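Local structure of N-hydroxyarylamine O-acetyltransferase (Bacillus cereus, 4DMO) at residues T95-A100 and W182-A187; S102-D107 and T158-Y163. The protein probably transfers acetyl groups to arylamines and N-hydroxyarylamines, as a member of the arylamine N-acetyltransferase family with a non-canonical catalytic triad. One frame throughout, in Å; residues are numbered along the deposited sequence.

Contact 1 of 2, residues T95-A100 and W182-A187. With KH2 (3-(1-methylpiperidinium-1-yl)propane-1-sulfonate), chain C.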
ATOM      1  N   THR A  95      12.473   4.426   2.911  1.00 17.26           N
ATOM      2  CA  THR A  95      12.164   4.760   4.264  1.00 14.38           C
ATOM      3  C   THR A  95      11.150   5.884   4.266  1.00 17.89           C
ATOM      4  O   THR A  95      11.329   6.889   3.579  1.00 19.76           O
ATOM      5  CB  THR A  95      13.430   5.227   5.018  1.00 21.70           C
ATOM      6  OG1 THR A  95      14.443   4.213   4.970  1.00 19.05           O
ATOM      7  CG2 THR A  95      13.090   5.561   6.473  1.00 20.22           C
ATOM      8  N   VAL A  96      10.094   5.726   5.060  1.00 21.33           N
ATOM      9  CA  VAL A  96       9.044   6.738   5.186  1.00 13.49           C
ATOM     10  C   VAL A  96       9.523   7.897   6.064  1.00 19.42           C
ATOM     11  O   VAL A  96      10.368   7.724   6.955  1.00 16.32           O
ATOM     12  CB  VAL A  96       7.739   6.149   5.801  1.00 21.55           C
ATOM     13  CG1 VAL A  96       6.652   7.249   5.991  1.00 21.27           C
ATOM     14  CG2 VAL A  96       7.207   5.024   4.937  1.00 22.66           C
ATOM     15  N   TYR A  97       8.988   9.081   5.777  1.00 21.20           N
ATOM     16  CA  TYR A  97       9.286  10.270   6.553  1.00 26.30           C
ATOM     17  C   TYR A  97       8.068  10.664   7.351  1.00 31.01           C
ATOM     18  O   TYR A  97       6.939  10.580   6.878  1.00 26.17           O
ATOM     19  CB  TYR A  97       9.674  11.426   5.653  1.00 28.00           C
ATOM     20  CG  TYR A  97      10.209  12.641   6.389  1.00 36.23           C
ATOM     21  CD1 TYR A  97      11.514  12.641   6.885  1.00 27.70           C
ATOM     22  CD2 TYR A  97       9.436  13.803   6.548  1.00 35.73           C
ATOM     23  CE1 TYR A  97      12.032  13.729   7.530  1.00 31.53           C
ATOM     24  CE2 TYR A  97       9.957  14.918   7.204  1.00 35.45           C
ATOM     25  CZ  TYR A  97      11.261  14.869   7.695  1.00 39.94           C
ATOM     26  OH  TYR A  97      11.829  15.945   8.349  1.00 45.05           O
ATOM     27  N   ASN A  98       8.309  11.078   8.577  1.00 20.87           N
ATOM     28  CA  ASN A  98       7.236  11.490   9.426  1.00 29.00           C
ATOM     29  C   ASN A  98       7.227  12.990   9.452  1.00 32.48           C
ATOM     30  O   ASN A  98       7.843  13.597  10.312  1.00 44.01           O
ATOM     31  CB  ASN A  98       7.438  10.918  10.813  1.00 37.36           C
ATOM     32  CG  ASN A  98       6.173  10.936  11.627  1.00 41.48           C
ATOM     33  OD1 ASN A  98       5.753  11.982  12.115  1.00 47.69           O
ATOM     34  ND2 ASN A  98       5.537   9.777  11.756  1.00 48.80           N
ATOM     35  N   ALA A  99       6.565  13.576   8.467  1.00 34.72           N
ATOM     36  CA  ALA A  99       6.490  15.021   8.332  1.00 37.24           C
ATOM     37  C   ALA A  99       6.026  15.696   9.620  1.00 36.07           C
ATOM     38  O   ALA A  99       6.587  16.719  10.017  1.00 46.53           O
ATOM     39  CB  ALA A  99       5.572  15.388   7.187  1.00 33.20           C
ATOM     40  N   ALA A 100       5.026  15.126  10.284  1.00 38.14           N
ATOM     41  CA  ALA A 100       4.534  15.704  11.541  1.00 42.61           C
ATOM     42  C   ALA A 100       5.705  16.051  12.449  1.00 52.17           C
ATOM     43  O   ALA A 100       5.989  17.231  12.696  1.00 50.53           O
ATOM     44  CB  ALA A 100       3.594  14.735  12.256  1.00 45.18           C
ATOM     45  N   TRP A 182       3.878  20.821  -0.663  1.00 31.32           N
ATOM     46  CA  TRP A 182       4.578  19.597  -0.911  1.00 30.10           C
ATOM     47  C   TRP A 182       5.364  19.138   0.312  1.00 28.13           C
ATOM     48  O   TRP A 182       6.070  19.905   0.944  1.00 35.27           O
ATOM     49  CB  TRP A 182       5.497  19.785  -2.095  1.00 26.54           C
ATOM     50  CG  TRP A 182       4.760  19.883  -3.363  1.00 32.67           C
ATOM     51  CD1 TRP A 182       4.590  21.002  -4.118  1.00 28.19           C
ATOM     52  CD2 TRP A 182       4.077  18.837  -4.049  1.00 32.71           C
ATOM     53  NE1 TRP A 182       3.857  20.716  -5.232  1.00 34.95           N
ATOM     54  CE2 TRP A 182       3.521  19.365  -5.212  1.00 34.42           C
ATOM     55  CE3 TRP A 182       3.885  17.465  -3.790  1.00 31.16           C
ATOM     56  CZ2 TRP A 182       2.784  18.629  -6.116  1.00 34.33           C
ATOM     57  CZ3 TRP A 182       3.171  16.718  -4.686  1.00 32.57           C
ATOM     58  CH2 TRP A 182       2.628  17.294  -5.840  1.00 34.62           C
ATOM     59  N   THR A 183       5.189  17.882   0.676  1.00 30.59           N
ATOM     60  CA  THR A 183       5.923  17.316   1.799  1.00 31.01           C
ATOM     61  C   THR A 183       6.399  15.903   1.442  1.00 30.72           C
ATOM     62  O   THR A 183       5.778  15.203   0.632  1.00 30.23           O
ATOM     63  CB  THR A 183       5.069  17.351   3.084  1.00 34.57           C
ATOM     64  OG1 THR A 183       3.748  16.888   2.799  1.00 42.17           O
ATOM     65  CG2 THR A 183       4.936  18.787   3.577  1.00 46.80           C
ATOM     66  N   LEU A 184       7.547  15.532   2.002  1.00 26.46           N
ATOM     67  CA  LEU A 184       8.167  14.260   1.749  1.00 22.96           C
ATOM     68  C   LEU A 184       7.316  13.125   2.304  1.00 26.74           C
ATOM     69  O   LEU A 184       6.957  13.149   3.484  1.00 23.58           O
ATOM     70  CB  LEU A 184       9.541  14.238   2.394  1.00 29.20           C
ATOM     71  CG  LEU A 184      10.313  12.931   2.253  1.00 26.29           C
ATOM     72  CD1 LEU A 184      10.438  12.545   0.802  1.00 29.11           C
ATOM     73  CD2 LEU A 184      11.702  13.051   2.915  1.00 30.09           C
ATOM     74  N   GLY A 185       6.983  12.158   1.435  1.00 17.87           N
ATOM     75  CA  GLY A 185       6.233  10.968   1.824  1.00 18.41           C
ATOM     76  C   GLY A 185       7.223   9.903   2.217  1.00 13.84           C
ATOM     77  O   GLY A 185       7.363   9.530   3.382  1.00 13.13           O
ATOM     78  N   TYR A 186       7.958   9.439   1.228  1.00 13.19           N
ATOM     79  CA  TYR A 186       9.120   8.640   1.537  1.00 21.90           C
ATOM     80  C   TYR A 186      10.247   8.842   0.533  1.00 21.61           C
ATOM     81  O   TYR A 186      10.049   9.331  -0.596  1.00 14.56           O
ATOM     82  CB  TYR A 186       8.758   7.163   1.643  1.00 15.07           C
ATOM     83  CG  TYR A 186       8.167   6.592   0.378  1.00 19.27           C
ATOM     84  CD1 TYR A 186       6.786   6.427   0.236  1.00 13.96           C
ATOM     85  CD2 TYR A 186       8.990   6.190  -0.661  1.00 15.98           C
ATOM     86  CE1 TYR A 186       6.259   5.901  -0.917  1.00 17.13           C
ATOM     87  CE2 TYR A 186       8.468   5.650  -1.812  1.00 15.91           C
ATOM     88  CZ  TYR A 186       7.108   5.504  -1.937  1.00 16.91           C
ATOM     89  OH  TYR A 186       6.589   4.977  -3.098  1.00 21.24           O
ATOM     90  N   ALA A 187      11.440   8.495   1.013  1.00 16.42           N
ATOM     91  CA  ALA A 187      12.626   8.436   0.207  1.00 17.46           C
ATOM     92  C   ALA A 187      12.876   6.981  -0.135  1.00 17.55           C
ATOM     93  O   ALA A 187      12.617   6.084   0.685  1.00 17.31           O
ATOM     94  CB  ALA A 187      13.814   9.019   0.997  1.00 19.53           C
TER
HETATM   95  S   KH2 C 301       9.041  18.393   4.291  1.00 58.87           S
HETATM   96  C1  KH2 C 301      10.294  17.559   5.208  1.00 62.26           C
HETATM   97  O1  KH2 C 301       7.710  18.093   4.761  1.00 66.24           O
HETATM   98  N2  KH2 C 301      13.870  16.506   4.479  1.00 54.59           N
HETATM   99  O2  KH2 C 301       9.073  18.109   2.875  1.00 66.83           O
HETATM  100  C4  KH2 C 301      11.724  17.757   4.854  1.00 42.77           C
HETATM  101  O4  KH2 C 301       9.163  19.836   4.331  1.00 78.04           O
HETATM  102  C7  KH2 C 301      12.459  16.504   4.575  1.00 58.36           C
HETATM  103  C11 KH2 C 301      14.281  17.195   3.306  1.00 48.92           C
HETATM  104  C12 KH2 C 301      15.740  14.894   4.446  1.00 56.25           C
HETATM  105  C13 KH2 C 301      15.476  16.357   6.288  1.00 58.39           C
HETATM  106  C14 KH2 C 301      16.428  15.970   5.211  1.00 59.71           C
HETATM  107  C15 KH2 C 301      14.420  17.161   5.613  1.00 54.14           C
HETATM  108  C16 KH2 C 301      14.275  15.131   4.442  1.00 51.18           C
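Tyr97 and Leu184 meet side chain to side chain at about a right angle, with Tyr97 CB 3.8 Å from Leu184 CG. Tyr97 CG stands anti to the backbone N (chi1 -171°), which sets it against Leu184 CD2; that methyl meets the phenol ring obliquely. Over one face of that ring runs the propyl chain of the bound sulfonate: KH2 C7 sits 3.7 Å above the plane, displaced toward the rim. Leu184 also touches the ligand, its CD2 3.6 Å from KH2 C16, and its backbone N donates a 3.1 Å hydrogen bond to KH2 O2. Farther along, the strands pair antiparallel. Thr95 and Ala187 form a hydrogen-bonded pair, Thr95 N giving to Ala187 O at 2.8 Å and Ala187 N to Thr95 O at 3.0 Å; Tyr97 N reaches Gly185 O at 2.9 Å with an N-H...O angle of 170°. In the non-hydrogen-bonded pair between them, Tyr186 CB lies 3.6 Å from Val96 CA, while the ring of Tyr186 leads away toward His110 and Phe128. Gly185 and Tyr186 both face Leu165 of strand 163-168, a classic beta bulge; on its other side strand 183-188 pairs with strand 88-98 in the large antiparallel sheet.

Contact 2 of 2, residues S102-D107 and T158-Y163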
ATOM      1  N   SER A 102       8.853  15.766  11.990  1.00 43.14           N
ATOM      2  CA  SER A 102      10.093  16.081  11.294  1.00 43.21           C
ATOM      3  C   SER A 102      11.210  15.069  11.586  1.00 35.92           C
ATOM      4  O   SER A 102      12.279  15.426  12.050  1.00 36.97           O
ATOM      5  CB  SER A 102      10.573  17.490  11.676  1.00 36.97           C
ATOM      6  OG  SER A 102       9.671  18.486  11.228  1.00 48.21           O
ATOM      7  N   ILE A 103      10.973  13.803  11.289  1.00 37.88           N
ATOM      8  CA  ILE A 103      12.005  12.793  11.483  1.00 33.03           C
ATOM      9  C   ILE A 103      11.648  11.594  10.638  1.00 36.32           C
ATOM     10  O   ILE A 103      10.501  11.452  10.228  1.00 25.46           O
ATOM     11  CB  ILE A 103      12.070  12.292  12.943  1.00 39.87           C
ATOM     12  CG1 ILE A 103      10.674  11.902  13.424  1.00 33.95           C
ATOM     13  CG2 ILE A 103      12.678  13.334  13.870  1.00 42.99           C
ATOM     14  CD1 ILE A 103      10.698  11.026  14.607  1.00 31.31           C
ATOM     15  N   TRP A 104      12.621  10.710  10.432  1.00 33.22           N
ATOM     16  CA  TRP A 104      12.407   9.511   9.648  1.00 29.82           C
ATOM     17  C   TRP A 104      11.703   8.464  10.454  1.00 22.87           C
ATOM     18  O   TRP A 104      11.798   8.451  11.664  1.00 27.13           O
ATOM     19  CB  TRP A 104      13.730   8.935   9.153  1.00 27.44           C
ATOM     20  CG  TRP A 104      14.454   9.828   8.218  1.00 27.14           C
ATOM     21  CD1 TRP A 104      15.522  10.625   8.516  1.00 20.13           C
ATOM     22  CD2 TRP A 104      14.172  10.010   6.826  1.00 30.51           C
ATOM     23  NE1 TRP A 104      15.931  11.293   7.386  1.00 30.01           N
ATOM     24  CE2 TRP A 104      15.121  10.953   6.336  1.00 30.25           C
ATOM     25  CE3 TRP A 104      13.227   9.492   5.930  1.00 27.05           C
ATOM     26  CZ2 TRP A 104      15.138  11.370   5.012  1.00 25.81           C
ATOM     27  CZ3 TRP A 104      13.252   9.902   4.612  1.00 19.86           C
ATOM     28  CH2 TRP A 104      14.199  10.847   4.170  1.00 25.31           C
ATOM     29  N   ALA A 105      10.932   7.637   9.763  1.00 24.10           N
ATOM     30  CA  ALA A 105      10.415   6.406  10.336  1.00 16.79           C
ATOM     31  C   ALA A 105      11.551   5.405  10.336  1.00 17.66           C
ATOM     32  O   ALA A 105      12.669   5.720   9.912  1.00 19.28           O
ATOM     33  CB  ALA A 105       9.248   5.878   9.515  1.00 16.37           C
ATOM     34  N   VAL A 106      11.264   4.195  10.786  1.00 18.40           N
ATOM     35  CA  VAL A 106      12.273   3.160  10.850  1.00 20.02           C
ATOM     36  C   VAL A 106      12.915   2.967   9.496  1.00 21.68           C
ATOM     37  O   VAL A 106      12.239   2.991   8.452  1.00 20.38           O
ATOM     38  CB  VAL A 106      11.712   1.807  11.360  1.00 19.59           C
ATOM     39  CG1 VAL A 106      11.418   1.920  12.807  1.00 26.56           C
ATOM     40  CG2 VAL A 106      10.477   1.381  10.582  1.00 20.35           C
ATOM     41  N   ASP A 107      14.229   2.752   9.529  1.00 20.59           N
ATOM     42  CA  ASP A 107      15.040   2.636   8.322  1.00 18.12           C
ATOM     43  C   ASP A 107      14.632   1.418   7.495  1.00 23.20           C
ATOM     44  O   ASP A 107      14.534   0.311   8.015  1.00 19.41           O
ATOM     45  CB  ASP A 107      16.525   2.532   8.684  1.00 13.51           C
ATOM     46  CG  ASP A 107      17.394   2.581   7.490  1.00 14.29           C
ATOM     47  OD1 ASP A 107      17.626   1.523   6.875  1.00 21.62           O
ATOM     48  OD2 ASP A 107      17.802   3.689   7.118  1.00 30.29           O
ATOM     49  N   THR A 158      18.963  11.926  -0.405  1.00 24.97           N
ATOM     50  CA  THR A 158      18.785  12.120   1.020  1.00 23.81           C
ATOM     51  C   THR A 158      19.600  11.003   1.595  1.00 21.97           C
ATOM     52  O   THR A 158      20.192  10.202   0.860  1.00 17.28           O
ATOM     53  CB  THR A 158      17.308  11.952   1.536  1.00 24.22           C
ATOM     54  OG1 THR A 158      16.914  10.585   1.424  1.00 24.40           O
ATOM     55  CG2 THR A 158      16.327  12.825   0.772  1.00 23.64           C
ATOM     56  N   GLU A 159      19.598  10.925   2.912  1.00 23.04           N
ATOM     57  CA  GLU A 159      20.284   9.857   3.599  1.00 31.61           C
ATOM     58  C   GLU A 159      19.449   8.564   3.579  1.00 34.47           C
ATOM     59  O   GLU A 159      19.849   7.571   4.180  1.00 29.40           O
ATOM     60  CB  GLU A 159      20.564  10.267   5.034  1.00 25.85           C
ATOM     61  CG  GLU A 159      19.317  10.306   5.900  1.00 39.63           C
ATOM     62  CD  GLU A 159      19.598  10.781   7.327  1.00 38.48           C
ATOM     63  OE1 GLU A 159      19.375  11.985   7.637  1.00 34.03           O
ATOM     64  OE2 GLU A 159      20.039   9.932   8.123  1.00 31.38           O
ATOM     65  N   LYS A 160      18.280   8.581   2.925  1.00 28.14           N
ATOM     66  CA  LYS A 160      17.408   7.398   2.918  1.00 26.79           C
ATOM     67  C   LYS A 160      17.070   6.932   1.511  1.00 26.73           C
ATOM     68  O   LYS A 160      16.212   6.072   1.315  1.00 19.10           O
ATOM     69  CB  LYS A 160      16.118   7.679   3.680  1.00 27.36           C
ATOM     70  CG  LYS A 160      16.303   7.966   5.164  1.00 24.34           C
ATOM     71  CD  LYS A 160      17.087   6.854   5.923  1.00 27.21           C
ATOM     72  CE  LYS A 160      17.119   7.149   7.436  1.00 25.89           C
ATOM     73  NZ  LYS A 160      17.814   6.064   8.219  1.00 26.18           N
ATOM     74  N   GLY A 161      17.733   7.507   0.520  1.00 25.67           N
ATOM     75  CA  GLY A 161      17.444   7.149  -0.851  1.00 24.65           C
ATOM     76  C   GLY A 161      18.080   8.119  -1.827  1.00 27.68           C
ATOM     77  O   GLY A 161      18.809   9.032  -1.432  1.00 24.08           O
ATOM     78  N   ASN A 162      17.817   7.901  -3.113  1.00 29.94           N
ATOM     79  CA  ASN A 162      18.224   8.842  -4.136  1.00 27.31           C
ATOM     80  C   ASN A 162      17.042   9.377  -4.926  1.00 30.93           C
ATOM     81  O   ASN A 162      17.240  10.135  -5.872  1.00 24.85           O
ATOM     82  CB  ASN A 162      19.263   8.239  -5.079  1.00 23.38           C
ATOM     83  CG  ASN A 162      18.974   6.821  -5.443  1.00 26.82           C
ATOM     84  OD1 ASN A 162      17.851   6.465  -5.807  1.00 28.68           O
ATOM     85  ND2 ASN A 162      19.989   5.979  -5.317  1.00 30.18           N
ATOM     86  N   TYR A 163      15.825   8.992  -4.529  1.00 25.21           N
ATOM     87  CA  TYR A 163      14.597   9.585  -5.076  1.00 26.01           C
ATOM     88  C   TYR A 163      13.619   9.827  -3.940  1.00 24.89           C
ATOM     89  O   TYR A 163      13.802   9.358  -2.820  1.00 22.90           O
ATOM     90  CB  TYR A 163      13.935   8.677  -6.107  1.00 21.26           C
ATOM     91  CG  TYR A 163      14.590   8.672  -7.469  1.00 23.26           C
ATOM     92  CD1 TYR A 163      14.127   9.515  -8.470  1.00 27.48           C
ATOM     93  CD2 TYR A 163      15.645   7.823  -7.764  1.00 17.73           C
ATOM     94  CE1 TYR A 163      14.695   9.522  -9.709  1.00 24.98           C
ATOM     95  CE2 TYR A 163      16.222   7.812  -9.014  1.00 24.87           C
ATOM     96  CZ  TYR A 163      15.735   8.672  -9.991  1.00 28.05           C
ATOM     97  OH  TYR A 163      16.283   8.719 -11.263  1.00 30.64           O
TER
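Trp104 reaches across from strand 103-117 and lays one face of its indole against the aliphatic chain of Lys160. Lys160 CG sits 3.2 Å above the ring plane, over its centre, and its contact with the six-membered ring is a CH-pi interaction only 8° off the normal. Lys160 bends at chi2 (-55°) and runs straight beyond, sliding past the indole in the opposite direction and carrying CE to 3.9 Å from Trp104 CG. The ammonium itself is too far for more than a weak cation-pi attraction. Obliquely to the same ring, Glu159 OE1 comes within 3.5 Å of Trp104 NE1, the carboxylate turned 62° from the indole plane, and Thr158 OG1 lies 3.9 Å from Trp104 CH2. That hydroxyl oxygen accepts from Lys160 N at 2.9 Å, an ST turn in the loop between strands 149-158 and 163-168. Past Ala105 and Val106 the chain reaches Asp107, where Asp107 OD2 uses its anti lone pair to receive Lys160 NZ in a 2.6 Å salt bridge.

In the fold
The two centres are about 8 Å apart, and both contacts reach the same antiparallel sheet, contact 2 through strand 103-117. Strands 88-98 and 103-117 follow each other in the chain and run side by side, and the probable backbone hydrogen bonds Asn98 N to Ile103 O (2.8 Å) and Ala105 N to Val96 O (2.9 Å) tie contact 1 directly to contact 2. Packing adds to this: Thr95 CG2 lies 3.4 Å from Val106 O, and the rings of Tyr97 and Trp104 meet edge-to-face. Both contacts share the pocket of the bound sulfonate. Contact 1 supplies Tyr97, Trp182, Thr183 and Leu184, while contact 2 adds Trp104, whose side chain is about 4 Å from the ligand at the nearest atoms.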